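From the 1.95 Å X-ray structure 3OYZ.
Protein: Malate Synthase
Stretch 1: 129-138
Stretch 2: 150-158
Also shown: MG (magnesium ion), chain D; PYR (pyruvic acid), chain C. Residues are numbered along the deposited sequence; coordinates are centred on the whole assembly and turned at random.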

ATOM      1  N   ASP A 129      17.339  11.883  10.906  1.00 29.27           N
ATOM      2  CA  ASP A 129      18.104  12.565   9.803  1.00 27.20           C
ATOM      3  C   ASP A 129      17.339  13.829   9.353  1.00 29.74           C
ATOM      4  O   ASP A 129      17.956  14.869   9.040  1.00 28.39           O
ATOM      5  CB  ASP A 129      18.200  11.667   8.565  1.00 26.13           C
ATOM      6  CG  ASP A 129      19.047  12.305   7.416  1.00 33.44           C
ATOM      7  OD1 ASP A 129      20.221  12.702   7.687  1.00 34.16           O
ATOM      8  OD2 ASP A 129      18.469  12.511   6.315  1.00 32.12           O
ATOM      9  N   TRP A 130      16.006  13.797   9.293  1.00 27.04           N
ATOM     10  CA  TRP A 130      15.275  15.054   9.007  1.00 28.51           C
ATOM     11  C   TRP A 130      15.498  16.114  10.065  1.00 27.04           C
ATOM     12  O   TRP A 130      15.556  17.318   9.754  1.00 26.73           O
ATOM     13  CB  TRP A 130      13.724  14.890   8.872  1.00 27.37           C
ATOM     14  CG  TRP A 130      13.245  13.869   7.862  1.00 23.44           C
ATOM     15  CD1 TRP A 130      13.840  12.705   7.459  1.00 28.70           C
ATOM     16  CD2 TRP A 130      11.935  13.867   7.268  1.00 26.28           C
ATOM     17  NE1 TRP A 130      13.007  11.996   6.631  1.00 28.80           N
ATOM     18  CE2 TRP A 130      11.805  12.663   6.536  1.00 24.46           C
ATOM     19  CE3 TRP A 130      10.853  14.752   7.355  1.00 26.21           C
ATOM     20  CZ2 TRP A 130      10.655  12.334   5.795  1.00 27.03           C
ATOM     21  CZ3 TRP A 130       9.662  14.412   6.633  1.00 29.20           C
ATOM     22  CH2 TRP A 130       9.603  13.234   5.846  1.00 27.30           C
ATOM     23  N   LYS A 131      15.663  15.731  11.329  1.00 24.39           N
ATOM     24  CA  LYS A 131      15.880  16.725  12.377  1.00 23.56           C
ATOM     25  C   LYS A 131      17.294  17.294  12.094  1.00 25.82           C
ATOM     26  O   LYS A 131      17.576  18.411  12.494  1.00 26.29           O
ATOM     27  CB  LYS A 131      15.914  16.015  13.743  1.00 27.47           C
ATOM     28  CG  LYS A 131      14.458  15.553  14.087  1.00 27.58           C
ATOM     29  CD  LYS A 131      14.429  14.785  15.457  1.00 26.32           C
ATOM     30  CE  LYS A 131      12.983  14.224  15.684  1.00 30.75           C
ATOM     31  NZ  LYS A 131      13.172  13.173  16.749  1.00 29.26           N
ATOM     32  N   LYS A 132      18.230  16.516  11.577  1.00 24.47           N
ATOM     33  CA  LYS A 132      19.608  17.134  11.340  1.00 28.37           C
ATOM     34  C   LYS A 132      19.493  18.255  10.273  1.00 27.83           C
ATOM     35  O   LYS A 132      20.120  19.289  10.421  1.00 29.09           O
ATOM     36  CB  LYS A 132      20.543  16.082  10.736  1.00 24.69           C
ATOM     37  CG  LYS A 132      20.912  15.003  11.792  1.00 28.28           C
ATOM     38  CD  LYS A 132      21.659  13.849  11.125  1.00 32.36           C
ATOM     39  CE  LYS A 132      21.946  12.785  12.224  1.00 35.36           C
ATOM     40  NZ  LYS A 132      22.673  11.604  11.617  1.00 37.18           N
ATOM     41  N   ALA A 133      18.697  18.068   9.223  1.00 26.49           N
ATOM     42  CA  ALA A 133      18.593  19.117   8.208  1.00 28.12           C
ATOM     43  C   ALA A 133      17.876  20.295   8.890  1.00 32.07           C
ATOM     44  O   ALA A 133      18.321  21.467   8.786  1.00 31.37           O
ATOM     45  CB  ALA A 133      17.818  18.603   6.975  1.00 27.17           C
ATOM     46  N   ASP A 134      16.751  20.041   9.572  1.00 29.32           N
ATOM     47  CA  ASP A 134      16.090  21.084  10.326  1.00 29.41           C
ATOM     48  C   ASP A 134      16.995  21.946  11.195  1.00 31.75           C
ATOM     49  O   ASP A 134      16.856  23.203  11.268  1.00 33.05           O
ATOM     50  CB  ASP A 134      14.942  20.538  11.198  1.00 29.90           C
ATOM     51  CG  ASP A 134      14.372  21.594  12.099  1.00 29.77           C
ATOM     52  OD1 ASP A 134      13.690  22.498  11.575  1.00 30.00           O
ATOM     53  OD2 ASP A 134      14.526  21.570  13.340  1.00 33.93           O
ATOM     54  N   GLU A 135      17.920  21.292  11.872  1.00 30.60           N
ATOM     55  CA  GLU A 135      18.831  22.063  12.711  1.00 32.49           C
ATOM     56  C   GLU A 135      19.729  23.004  11.836  1.00 31.27           C
ATOM     57  O   GLU A 135      19.946  24.114  12.251  1.00 30.18           O
ATOM     58  CB  GLU A 135      19.682  21.132  13.532  1.00 30.27           C
ATOM     59  CG  GLU A 135      20.766  21.846  14.334  1.00 37.61           C
ATOM     60  CD  GLU A 135      20.235  22.872  15.334  1.00 41.10           C
ATOM     61  OE1 GLU A 135      19.044  22.994  15.673  1.00 50.58           O
ATOM     62  OE2 GLU A 135      21.118  23.542  15.893  1.00 50.80           O
ATOM     63  N   PHE A 136      20.227  22.542  10.709  1.00 29.89           N
ATOM     64  CA  PHE A 136      20.937  23.438   9.776  1.00 33.48           C
ATOM     65  C   PHE A 136      20.101  24.603   9.278  1.00 33.84           C
ATOM     66  O   PHE A 136      20.604  25.726   9.198  1.00 34.96           O
ATOM     67  CB  PHE A 136      21.524  22.639   8.628  1.00 33.78           C
ATOM     68  CG  PHE A 136      22.660  21.777   9.054  1.00 36.75           C
ATOM     69  CD1 PHE A 136      23.702  22.324   9.802  1.00 42.50           C
ATOM     70  CD2 PHE A 136      22.761  20.455   8.634  1.00 36.60           C
ATOM     71  CE1 PHE A 136      24.830  21.543  10.121  1.00 45.38           C
ATOM     72  CE2 PHE A 136      23.881  19.656   8.971  1.00 40.97           C
ATOM     73  CZ  PHE A 136      24.895  20.210   9.728  1.00 41.26           C
ATOM     74  N   PHE A 137      18.817  24.397   8.990  1.00 29.20           N
ATOM     75  CA  PHE A 137      17.956  25.502   8.600  1.00 32.20           C
ATOM     76  C   PHE A 137      17.908  26.516   9.743  1.00 33.37           C
ATOM     77  O   PHE A 137      17.982  27.764   9.516  1.00 32.12           O
ATOM     78  CB  PHE A 137      16.488  25.070   8.313  1.00 30.29           C
ATOM     79  CG  PHE A 137      16.231  24.520   6.968  1.00 30.51           C
ATOM     80  CD1 PHE A 137      15.555  25.292   6.009  1.00 30.90           C
ATOM     81  CD2 PHE A 137      16.684  23.247   6.626  1.00 33.04           C
ATOM     82  CE1 PHE A 137      15.345  24.759   4.761  1.00 30.37           C
ATOM     83  CE2 PHE A 137      16.487  22.704   5.398  1.00 33.46           C
ATOM     84  CZ  PHE A 137      15.779  23.463   4.438  1.00 31.74           C
ATOM     85  N   THR A 138      17.697  26.034  10.975  1.00 29.43           N
ATOM     86  CA  THR A 138      17.633  26.925  12.122  1.00 29.74           C
ATOM     87  C   THR A 138      18.965  27.722  12.274  1.00 31.56           C
ATOM     88  O   THR A 138      18.955  28.926  12.568  1.00 33.66           O
ATOM     89  CB  THR A 138      17.319  26.095  13.398  1.00 30.66           C
ATOM     90  OG1 THR A 138      16.025  25.507  13.191  1.00 32.01           O
ATOM     91  CG2 THR A 138      17.202  27.045  14.594  1.00 30.74           C
TER
HETATM   92 MG    MG D 500      17.125  11.461  -6.299  1.00 32.11          MG
HETATM   93  C   PYR C 435      14.962  11.028  -7.945  1.00 38.18           C
HETATM   94  O   PYR C 435      15.885  10.409  -7.315  1.00 39.37           O
HETATM   95  OXT PYR C 435      13.958  10.432  -8.482  1.00 34.51           O
HETATM   96  CA  PYR C 435      15.007  12.422  -7.909  1.00 48.55           C
HETATM   97  O3  PYR C 435      15.955  13.030  -7.252  1.00 46.92           O
HETATM   98  CB  PYR C 435      13.930  13.219  -8.547  1.00 49.87           C
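Stretch 2, residues 150-158: SLAMSVIIE

Met 153 lies at the centre of the contact. Its CA-to-CB bond points toward the helix of stretch 1, and its chain is extended, with chi1 and chi2 both t. The side chain therefore runs along the helix surface and meets several residues at once. Met 153 CG is 3.6 Å from Phe 137 CE2. Met 153 CB lies over one face of the Phe 137 ring, 4.0 Å from the ring centroid, a CH-pi contact. Met 153 SD is 4.5 Å from the same centroid in an oblique sulfur-aromatic approach. The methyl end reaches toward the N-terminal part of stretch 1. Met 153 CE is 3.9 Å from Ala 133 CB and 4.2 Å from Trp 130 CB. The small side chain of Ala 133 points toward the strand and meets this methyl.

Stretch 2 forms a strand from Ala 152 to Ile 157, with loop or turn residues before and after it. All of stretch 1 is helical, and the helix extends beyond it in both directions. Strand and helix run roughly antiparallel, with a crossing angle of 152° and axes 9.9 Å apart at closest approach. The nearest CA atoms pair Leu 151 with Phe 137, Met 153 with Asp 134 and Val 155 with Trp 130, with CA to CA distances of 7.1, 7.6 and 8.4 Å respectively.

The strand alternates. Met 153 and Val 155 point toward the helix, while Ala 152 and Ser 154 point away. Val 155 CG2 covers one face of Trp 130, 4.1 Å from the centroid of the six-membered ring and 3.8 Å from Trp 130 CH2. Ile 157 starts out sideways, but its end comes nearer, bringing Ile 157 CD1 to 3.8 Å from Trp 130 CZ2. At the other end, Leu 151 CB packs 3.8 Å from Phe 137 CD1.

Two backbone carbonyls of stretch 2 lie near the Phe 137 ring. Phe 137 CE1 approaches Ala 152 O at 3.3 Å, and Phe 137 CD1 approaches Leu 151 O at 3.7 Å. No hydrogen bond joins the two stretches. The backbone of stretch 1 is instead bonded within the helix, as in Asp 134 N to Trp 130 O at 3.0 Å. Both carboxylate oxygens of Asp 134 are hydrogen-bonded elsewhere in the structure.

Glu 158, just past the strand, does not touch the helix. Its OE2 binds MG at 2.1 Å. Its OE1 accepts a hydrogen bond from water 1 at 2.7 Å. Water 1 and pyruvate also bind the metal.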

ATOM      1  N   SER A 150      11.349  30.770   8.846  1.00 40.39           N
ATOM      2  CA  SER A 150      10.920  31.439   7.615  1.00 39.37           C
ATOM      3  C   SER A 150      11.389  30.713   6.351  1.00 38.31           C
ATOM      4  O   SER A 150      10.755  30.825   5.280  1.00 38.29           O
ATOM      5  CB  SER A 150      11.406  32.900   7.636  1.00 41.22           C
ATOM      6  OG  SER A 150      12.826  32.954   7.532  1.00 41.28           O
ATOM      7  N   LEU A 151      12.485  29.963   6.412  1.00 34.63           N
ATOM      8  CA  LEU A 151      12.798  29.121   5.257  1.00 32.82           C
ATOM      9  C   LEU A 151      12.059  27.754   5.333  1.00 36.33           C
ATOM     10  O   LEU A 151      12.314  26.978   6.283  1.00 30.94           O
ATOM     11  CB  LEU A 151      14.289  28.816   5.280  1.00 32.81           C
ATOM     12  CG  LEU A 151      15.088  30.105   4.975  1.00 37.31           C
ATOM     13  CD1 LEU A 151      16.485  29.636   5.133  1.00 33.61           C
ATOM     14  CD2 LEU A 151      14.851  30.501   3.501  1.00 37.98           C
ATOM     15  N   ALA A 152      11.175  27.505   4.367  1.00 34.25           N
ATOM     16  CA  ALA A 152      10.430  26.249   4.224  1.00 31.95           C
ATOM     17  C   ALA A 152      11.429  25.131   3.953  1.00 31.25           C
ATOM     18  O   ALA A 152      12.450  25.350   3.311  1.00 31.63           O
ATOM     19  CB  ALA A 152       9.348  26.382   3.086  1.00 30.06           C
ATOM     20  N   MET A 153      11.228  23.940   4.525  1.00 31.23           N
ATOM     21  CA  MET A 153      12.014  22.785   4.106  1.00 29.73           C
ATOM     22  C   MET A 153      11.109  21.830   3.339  1.00 29.74           C
ATOM     23  O   MET A 153      10.027  21.475   3.817  1.00 31.20           O
ATOM     24  CB  MET A 153      12.533  22.045   5.367  1.00 31.11           C
ATOM     25  CG  MET A 153      13.420  20.757   5.091  1.00 29.79           C
ATOM     26  SD  MET A 153      13.910  20.202   6.803  1.00 37.68           S
ATOM     27  CE  MET A 153      13.969  18.428   6.582  1.00 34.46           C
ATOM     28  N   SER A 154      11.598  21.270   2.246  1.00 27.91           N
ATOM     29  CA  SER A 154      10.829  20.293   1.499  1.00 29.13           C
ATOM     30  C   SER A 154      11.769  19.115   1.446  1.00 31.30           C
ATOM     31  O   SER A 154      13.003  19.332   1.381  1.00 31.14           O
ATOM     32  CB  SER A 154      10.438  20.772   0.076  1.00 27.41           C
ATOM     33  OG  SER A 154       9.454  21.794   0.280  1.00 30.07           O
ATOM     34  N   VAL A 155      11.250  17.881   1.415  1.00 29.74           N
ATOM     35  CA  VAL A 155      12.204  16.791   1.369  1.00 28.24           C
ATOM     36  C   VAL A 155      11.854  15.924   0.191  1.00 28.50           C
ATOM     37  O   VAL A 155      10.690  15.755  -0.175  1.00 31.11           O
ATOM     38  CB  VAL A 155      12.241  15.902   2.654  1.00 28.14           C
ATOM     39  CG1 VAL A 155      12.550  16.781   3.852  1.00 28.33           C
ATOM     40  CG2 VAL A 155      10.811  15.313   2.896  1.00 30.21           C
ATOM     41  N   ILE A 156      12.854  15.254  -0.375  1.00 29.24           N
ATOM     42  CA  ILE A 156      12.591  14.255  -1.377  1.00 28.51           C
ATOM     43  C   ILE A 156      12.526  12.850  -0.694  1.00 29.91           C
ATOM     44  O   ILE A 156      13.456  12.513   0.027  1.00 29.04           O
ATOM     45  CB  ILE A 156      13.787  14.140  -2.347  1.00 29.47           C
ATOM     46  CG1 ILE A 156      14.073  15.471  -3.093  1.00 27.79           C
ATOM     47  CG2 ILE A 156      13.367  13.136  -3.467  1.00 28.15           C
ATOM     48  CD1 ILE A 156      12.908  16.191  -3.637  1.00 31.88           C
ATOM     49  N   ILE A 157      11.439  12.093  -0.859  1.00 29.69           N
ATOM     50  CA  ILE A 157      11.215  10.747  -0.255  1.00 27.85           C
ATOM     51  C   ILE A 157      11.774   9.811  -1.287  1.00 28.19           C
ATOM     52  O   ILE A 157      11.144   9.578  -2.333  1.00 31.02           O
ATOM     53  CB  ILE A 157       9.671  10.436  -0.079  1.00 26.49           C
ATOM     54  CG1 ILE A 157       8.999  11.580   0.765  1.00 28.11           C
ATOM     55  CG2 ILE A 157       9.525   9.043   0.627  1.00 29.85           C
ATOM     56  CD1 ILE A 157       9.668  11.890   2.158  1.00 27.66           C
ATOM     57  N   GLU A 158      12.992   9.324  -1.059  1.00 28.54           N
ATOM     58  CA  GLU A 158      13.586   8.477  -2.077  1.00 30.13           C
ATOM     59  C   GLU A 158      14.383   7.374  -1.434  1.00 31.26           C
ATOM     60  O   GLU A 158      15.377   6.880  -1.999  1.00 30.94           O
ATOM     61  CB  GLU A 158      14.477   9.291  -3.048  1.00 32.57           C
ATOM     62  CG  GLU A 158      15.596  10.061  -2.419  1.00 32.45           C
ATOM     63  CD  GLU A 158      16.098  11.121  -3.462  1.00 36.77           C
ATOM     64  OE1 GLU A 158      16.622  12.146  -3.044  1.00 31.96           O
ATOM     65  OE2 GLU A 158      15.829  10.991  -4.661  1.00 34.80           O
TER
HETATM   66  O   HOH W   1      17.959  12.930  -5.237  1.00 42.29           O
HETATM   67  O   HOH W   2      18.453  12.446  -7.994  1.00 45.25           O